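Local coordinates for Rab5 protein, putative (Plasmodium falciparum, PDB 3CLV) that binds guanosine-5'-diphosphate and is probably a small Ras-like protein of the Rab group, with a P-loop fold, at residues A[96-101]-A[111-116]; A[119-124]-A[151-156]. All blocks are in the same frame, centred on the assembly; numbering follows the deposited sequence.

Two contacts that follow one another along the chain illustrate how a Ras-like fold is built upon a single mixed sheet. Contact 1 closes before contact 2 opens: the end of strand 92-99 and the turn after it meet the short helix 110-114, and the chain then passes straight into strand 119-125, which pairs with strand 149-155 in contact 2. Their centres lie about 14 Å apart. Strand 8-13 runs between strands 92-99 and 119-125, so the two contacts occupy different parts of the same sheet. Both reach toward the bound GDP, contact 1 through D99, about 5 Å away at its side chain, and contact 2 directly through N155 and K156.

Contact 1. Residues A[96-101]-A[111-116]; sequences DIWDTA and PLYYRG
The aromatic ring of Y113 is packed against the end of the strand at W98 and the turn at T100. T100 lays its methyl over one face of the phenol, CG2 standing 4.1 Å from the centroid of the Y113 ring and 26° off the ring normal, a CH-pi contact offset toward the rim. The W98 side chain leans in at the start of the same ring, its CB 3.8 Å from Y113 CD2. Y113 CG lies anti to its own carbonyl carbon (chi1 -68°), which swings the ring from the helix toward the strand end. Further along the indole, W98 CZ3 approaches L112 O at 3.5 Å, an oblique approach to the ring.

At the far end of the phenol a water joins the segments: it donates to D99 O at 2.7 Å and is hydrogen-bonded to Y113 OH at 2.8 Å. This is the DxxG region of a Ras-like P-loop fold, opened by D99, where a sheet strand ends beside the nucleotide and the chain turns away toward a short helix. D99 OD1 accepts from A101 N at 3.0 Å, an Asx turn that shapes the chain there, while T100 OG1 bonds to E104.

In the conformer given, D96 OD2 accepts the N-H of W98 NE1 at 2.9 Å; the bond lies in the indole plane but meets the carboxylate from above. In that conformer OD1 forms a salt bridge to R115 of the second subunit. K9 makes a cation-pi contact with W98 and also bonds to L112 O, tying both segments to strand 8-13.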
loop_
_atom_site.group_PDB
_atom_site.type_symbol
_atom_site.label_atom_id
_atom_site.label_comp_id
_atom_site.label_asym_id
_atom_site.label_seq_id
_atom_site.Cartn_x
_atom_site.Cartn_y
_atom_site.Cartn_z
ATOM N N ASP A 96 0.684 -9.359 5.217
ATOM C CA ASP A 96 1.452 -8.139 5.390
ATOM C C ASP A 96 0.551 -7.172 6.165
ATOM O O ASP A 96 -0.332 -6.547 5.578
ATOM C CB ASP A 96 1.872 -7.587 4.016
ATOM C CG ASP A 96 2.453 -6.172 4.082
ATOM O OD1 ASP A 96 2.898 -5.715 5.160
ATOM O OD2 ASP A 96 2.466 -5.507 3.025
ATOM N N ILE A 97 0.770 -7.075 7.474
ATOM C CA ILE A 97 -0.127 -6.329 8.366
ATOM C C ILE A 97 0.295 -4.887 8.550
ATOM O O ILE A 97 1.408 -4.609 9.003
ATOM C CB ILE A 97 -0.227 -7.014 9.740
ATOM C CG1 ILE A 97 -0.582 -8.496 9.539
ATOM C CG2 ILE A 97 -1.292 -6.339 10.601
ATOM C CD1 ILE A 97 -0.083 -9.413 10.671
ATOM N N TRP A 98 -0.613 -3.978 8.210
ATOM C CA TRP A 98 -0.413 -2.565 8.377
ATOM C C TRP A 98 -1.299 -2.102 9.524
ATOM O O TRP A 98 -2.524 -2.019 9.372
ATOM C CB TRP A 98 -0.790 -1.800 7.092
ATOM C CG TRP A 98 0.058 -2.098 5.855
ATOM C CD1 TRP A 98 0.636 -3.280 5.509
ATOM C CD2 TRP A 98 0.343 -1.187 4.789
ATOM N NE1 TRP A 98 1.306 -3.155 4.314
ATOM C CE2 TRP A 98 1.133 -1.877 3.850
ATOM C CE3 TRP A 98 0.023 0.160 4.549
ATOM C CZ2 TRP A 98 1.591 -1.277 2.677
ATOM C CZ3 TRP A 98 0.476 0.753 3.391
ATOM C CH2 TRP A 98 1.264 0.036 2.470
ATOM N N ASP A 99 -0.679 -1.748 10.649
ATOM C CA ASP A 99 -1.411 -1.238 11.817
ATOM C C ASP A 99 -1.561 0.267 11.693
ATOM O O ASP A 99 -0.566 0.989 11.688
ATOM C CB ASP A 99 -0.666 -1.606 13.108
ATOM C CG ASP A 99 -1.315 -1.056 14.376
ATOM O OD1 ASP A 99 -2.446 -0.525 14.320
ATOM O OD2 ASP A 99 -0.665 -1.173 15.458
ATOM N N THR A 100 -2.806 0.734 11.575
ATOM C CA THR A 100 -3.050 2.176 11.399
ATOM C C THR A 100 -2.399 2.984 12.535
ATOM O O THR A 100 -1.914 4.092 12.306
ATOM C CB THR A 100 -4.555 2.518 11.258
ATOM O OG1 THR A 100 -5.273 1.998 12.381
ATOM C CG2 THR A 100 -5.132 1.903 9.975
ATOM N N ALA A 101 -2.397 2.412 13.740
ATOM C CA ALA A 101 -1.626 2.896 14.912
ATOM C C ALA A 101 -1.773 4.375 15.236
ATOM O O ALA A 101 -0.820 4.993 15.743
ATOM C CB ALA A 101 -0.136 2.559 14.764
ATOM N N PRO A 111 -6.760 6.069 3.615
ATOM C CA PRO A 111 -6.883 5.348 2.334
ATOM C C PRO A 111 -5.600 4.618 1.872
ATOM O O PRO A 111 -5.691 3.628 1.135
ATOM C CB PRO A 111 -7.271 6.460 1.345
ATOM C CG PRO A 111 -8.010 7.446 2.203
ATOM C CD PRO A 111 -7.159 7.480 3.460
ATOM N N LEU A 112 -4.439 5.100 2.312
ATOM C CA LEU A 112 -3.158 4.449 2.013
ATOM C C LEU A 112 -3.122 3.059 2.642
ATOM O O LEU A 112 -2.497 2.148 2.102
ATOM C CB LEU A 112 -1.991 5.298 2.542
ATOM C CG LEU A 112 -1.869 6.718 1.962
ATOM C CD1 LEU A 112 -0.869 7.525 2.786
ATOM C CD2 LEU A 112 -1.453 6.711 0.480
ATOM N N TYR A 113 -3.799 2.916 3.784
ATOM C CA TYR A 113 -3.900 1.623 4.489
ATOM C C TYR A 113 -4.896 0.675 3.842
ATOM O O TYR A 113 -4.663 -0.531 3.818
ATOM C CB TYR A 113 -4.237 1.803 5.985
ATOM C CG TYR A 113 -3.118 2.444 6.773
ATOM C CD1 TYR A 113 -2.934 3.838 6.755
ATOM C CD2 TYR A 113 -2.257 1.670 7.551
ATOM C CE1 TYR A 113 -1.898 4.435 7.461
ATOM C CE2 TYR A 113 -1.211 2.251 8.257
ATOM C CZ TYR A 113 -1.044 3.637 8.210
ATOM O OH TYR A 113 -0.005 4.216 8.907
ATOM N N TYR A 114 -6.004 1.214 3.337
ATOM C CA TYR A 114 -7.047 0.415 2.694
ATOM C C TYR A 114 -6.719 -0.053 1.292
ATOM O O TYR A 114 -7.103 -1.163 0.920
ATOM C CB TYR A 114 -8.361 1.204 2.577
ATOM C CG TYR A 114 -8.969 1.669 3.866
ATOM C CD1 TYR A 114 -8.596 1.116 5.098
ATOM C CD2 TYR A 114 -9.964 2.648 3.854
ATOM C CE1 TYR A 114 -9.186 1.547 6.296
ATOM C CE2 TYR A 114 -10.570 3.076 5.034
ATOM C CZ TYR A 114 -10.174 2.525 6.248
ATOM O OH TYR A 114 -10.772 2.980 7.408
ATOM N N ARG A 115 -6.082 0.816 0.493
ATOM C CA ARG A 115 -5.882 0.546 -0.935
ATOM C C ARG A 115 -5.089 -0.726 -1.218
ATOM O O ARG A 115 -3.956 -0.879 -0.751
ATOM C CB ARG A 115 -5.233 1.731 -1.651
ATOM C CG ARG A 115 -5.451 1.644 -3.140
ATOM C CD ARG A 115 -5.021 2.886 -3.833
ATOM N NE ARG A 115 -5.079 2.720 -5.286
ATOM C CZ ARG A 115 -6.104 3.109 -6.051
ATOM N NH1 ARG A 115 -7.160 3.719 -5.515
ATOM N NH2 ARG A 115 -6.047 2.933 -7.363
ATOM N N GLY A 116 -5.710 -1.636 -1.963
ATOM C CA GLY A 116 -5.080 -2.899 -2.319
ATOM C C GLY A 116 -5.031 -3.926 -1.196
ATOM O O GLY A 116 -4.361 -4.944 -1.329
HETATM O O HOH W 1 1.141 2.945 11.063
#

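Contact 2. Residues A[119-124]-A[151-156]; sequences CAIVVF and ILVANK. With GDP (guanosine-5'-diphosphate), chain D.
A right-handed beta-alpha-beta crossover, strand 119-125, helix 129-145 and strand 149-155, brings these two parallel strands side by side in the middle of the Ras-like sheet, their C-terminal ends reaching toward the nucleotide. Five backbone hydrogen bonds join them, from I151 N to A120 O at 2.9 Å through to N155 N on F124 O at 2.8 Å. On one face I121 and I151 lie side by side, and I121 CG2 meets V153 CG2 at 3.6 Å. The other face carries F124, whose CG sits between its backbone N and carbonyl carbon (chi1 73°), folding the ring across the neighbouring strand. A154 CA makes a CH-pi contact over a ring face, 4.0 Å from the F124 centroid, with A154 CB 3.5 Å from F124 CZ.

N155 and K156 open the NKxD motif, completed by D158. K156 lays its extended chain along the guanine of GDP, and its NZ bonds to GDP O4' at 3.0 Å. N155 OD1 bonds to T183 OG1 and A185 N, and its ND2 donates to V18 O. Helix 191-206 covers the I121 and I151 face, helix 129-145 the V122 and F124 face, and strands 8-13 and 179-183 flank the pair.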
loop_
_atom_site.group_PDB
_atom_site.type_symbol
_atom_site.label_atom_id
_atom_site.label_comp_id
_atom_site.label_asym_id
_atom_site.label_seq_id
_atom_site.Cartn_x
_atom_site.Cartn_y
_atom_site.Cartn_z
ATOM N N CYS A 119 -7.465 -8.054 3.204
ATOM C CA CYS A 119 -8.179 -8.238 4.461
ATOM C C CYS A 119 -8.222 -6.966 5.277
ATOM O O CYS A 119 -7.314 -6.142 5.211
ATOM C CB CYS A 119 -7.494 -9.307 5.317
ATOM S SG CYS A 119 -7.333 -10.897 4.524
ATOM N N ALA A 120 -9.275 -6.822 6.063
ATOM C CA ALA A 120 -9.353 -5.758 7.041
ATOM C C ALA A 120 -9.731 -6.373 8.372
ATOM O O ALA A 120 -10.743 -7.100 8.481
ATOM C CB ALA A 120 -10.364 -4.686 6.616
ATOM N N ILE A 121 -8.897 -6.107 9.372
ATOM C CA ILE A 121 -9.155 -6.500 10.748
ATOM C C ILE A 121 -9.628 -5.271 11.512
ATOM O O ILE A 121 -8.847 -4.330 11.750
ATOM C CB ILE A 121 -7.885 -7.078 11.443
ATOM C CG1 ILE A 121 -7.292 -8.243 10.654
ATOM C CG2 ILE A 121 -8.194 -7.523 12.896
ATOM C CD1 ILE A 121 -5.875 -8.661 11.175
ATOM N N VAL A 122 -10.906 -5.270 11.889
ATOM C CA VAL A 122 -11.496 -4.114 12.574
ATOM C C VAL A 122 -11.721 -4.477 14.040
ATOM O O VAL A 122 -12.556 -5.340 14.360
ATOM C CB VAL A 122 -12.821 -3.625 11.921
ATOM C CG1 VAL A 122 -13.248 -2.298 12.556
ATOM C CG2 VAL A 122 -12.649 -3.434 10.418
ATOM N N VAL A 123 -10.961 -3.831 14.916
ATOM C CA VAL A 123 -10.876 -4.226 16.319
ATOM C C VAL A 123 -11.644 -3.225 17.190
ATOM O O VAL A 123 -11.599 -2.035 16.954
ATOM C CB VAL A 123 -9.374 -4.267 16.790
ATOM C CG1 VAL A 123 -9.255 -4.756 18.239
ATOM C CG2 VAL A 123 -8.551 -5.123 15.848
ATOM N N PHE A 124 -12.353 -3.727 18.192
ATOM C CA PHE A 124 -12.915 -2.863 19.228
ATOM C C PHE A 124 -12.636 -3.489 20.597
ATOM O O PHE A 124 -12.151 -4.627 20.692
ATOM C CB PHE A 124 -14.412 -2.576 18.976
ATOM C CG PHE A 124 -15.323 -3.767 19.249
ATOM C CD1 PHE A 124 -15.542 -4.730 18.264
ATOM C CD2 PHE A 124 -15.956 -3.908 20.480
ATOM C CE1 PHE A 124 -16.355 -5.837 18.504
ATOM C CE2 PHE A 124 -16.777 -5.021 20.742
ATOM C CZ PHE A 124 -16.978 -5.983 19.746
ATOM N N ILE A 151 -12.824 -9.063 9.155
ATOM C CA ILE A 151 -13.013 -9.713 10.441
ATOM C C ILE A 151 -13.164 -8.660 11.546
ATOM O O ILE A 151 -12.309 -7.766 11.714
ATOM C CB ILE A 151 -11.930 -10.784 10.733
ATOM C CG1 ILE A 151 -12.237 -11.544 12.034
ATOM C CG2 ILE A 151 -10.480 -10.189 10.700
ATOM C CD1 ILE A 151 -11.625 -12.979 12.008
ATOM N N LEU A 152 -14.284 -8.753 12.259
ATOM C CA LEU A 152 -14.565 -7.846 13.355
ATOM C C LEU A 152 -14.033 -8.529 14.600
ATOM O O LEU A 152 -14.350 -9.695 14.859
ATOM C CB LEU A 152 -16.066 -7.558 13.449
ATOM C CG LEU A 152 -16.545 -6.696 14.613
ATOM C CD1 LEU A 152 -16.024 -5.253 14.446
ATOM C CD2 LEU A 152 -18.081 -6.706 14.662
ATOM N N VAL A 153 -13.185 -7.820 15.348
ATOM C CA VAL A 153 -12.497 -8.436 16.493
ATOM C C VAL A 153 -12.942 -7.765 17.787
ATOM O O VAL A 153 -12.798 -6.544 17.957
ATOM C CB VAL A 153 -10.935 -8.396 16.365
ATOM C CG1 VAL A 153 -10.235 -8.914 17.658
ATOM C CG2 VAL A 153 -10.459 -9.184 15.151
ATOM N N ALA A 154 -13.505 -8.576 18.685
ATOM C CA ALA A 154 -13.889 -8.125 20.019
ATOM C C ALA A 154 -12.728 -8.410 20.960
ATOM O O ALA A 154 -12.595 -9.527 21.479
ATOM C CB ALA A 154 -15.163 -8.841 20.483
ATOM N N ASN A 155 -11.859 -7.417 21.153
ATOM C CA ASN A 155 -10.690 -7.603 22.003
ATOM C C ASN A 155 -10.949 -7.253 23.489
ATOM O O ASN A 155 -11.887 -6.516 23.812
ATOM C CB ASN A 155 -9.479 -6.833 21.443
ATOM C CG ASN A 155 -8.152 -7.250 22.089
ATOM O OD1 ASN A 155 -7.837 -8.435 22.196
ATOM N ND2 ASN A 155 -7.342 -6.255 22.459
ATOM N N LYS A 156 -10.102 -7.800 24.363
ATOM C CA LYS A 156 -10.111 -7.535 25.823
ATOM C C LYS A 156 -11.173 -8.325 26.589
ATOM O O LYS A 156 -11.628 -7.898 27.660
ATOM C CB LYS A 156 -10.201 -6.042 26.143
ATOM C CG LYS A 156 -9.149 -5.185 25.397
ATOM C CD LYS A 156 -8.867 -3.935 26.212
ATOM C CE LYS A 156 -8.213 -2.844 25.374
ATOM N NZ LYS A 156 -7.795 -1.668 26.211
HETATM P PB GDP D . -3.830 0.296 20.187
HETATM O O1B GDP D . -2.623 -0.126 19.413
HETATM O O2B GDP D . -3.840 1.794 20.396
HETATM O O3B GDP D . -5.124 -0.105 19.524
HETATM O O3A GDP D . -3.866 -0.424 21.640
HETATM P PA GDP D . -2.577 -0.939 22.482
HETATM O O1A GDP D . -1.573 0.190 22.653
HETATM O O2A GDP D . -1.998 -2.218 21.963
HETATM O "O5'" GDP D . -3.254 -1.219 23.914
HETATM C "C5'" GDP D . -3.862 -0.179 24.688
HETATM C "C4'" GDP D . -3.909 -0.641 26.149
HETATM O "O4'" GDP D . -4.803 -1.748 26.292
HETATM C "C3'" GDP D . -2.573 -1.104 26.724
HETATM O "O3'" GDP D . -2.584 -0.674 28.091
HETATM C "C2'" GDP D . -2.634 -2.633 26.678
HETATM O "O2'" GDP D . -1.853 -3.289 27.687
HETATM C "C1'" GDP D . -4.123 -2.857 26.898
HETATM N N9 GDP D . -4.604 -4.069 26.228
HETATM C C8 GDP D . -4.442 -4.383 24.924
HETATM N N7 GDP D . -5.023 -5.568 24.655
HETATM C C5 GDP D . -5.582 -6.012 25.804
HETATM C C6 GDP D . -6.361 -7.200 26.225
HETATM O O6 GDP D . -6.642 -8.093 25.391
HETATM N N1 GDP D . -6.756 -7.273 27.524
HETATM C C2 GDP D . -6.477 -6.311 28.442
HETATM N N2 GDP D . -6.923 -6.469 29.715
HETATM N N3 GDP D . -5.745 -5.194 28.131
HETATM C C4 GDP D . -5.300 -5.009 26.845
#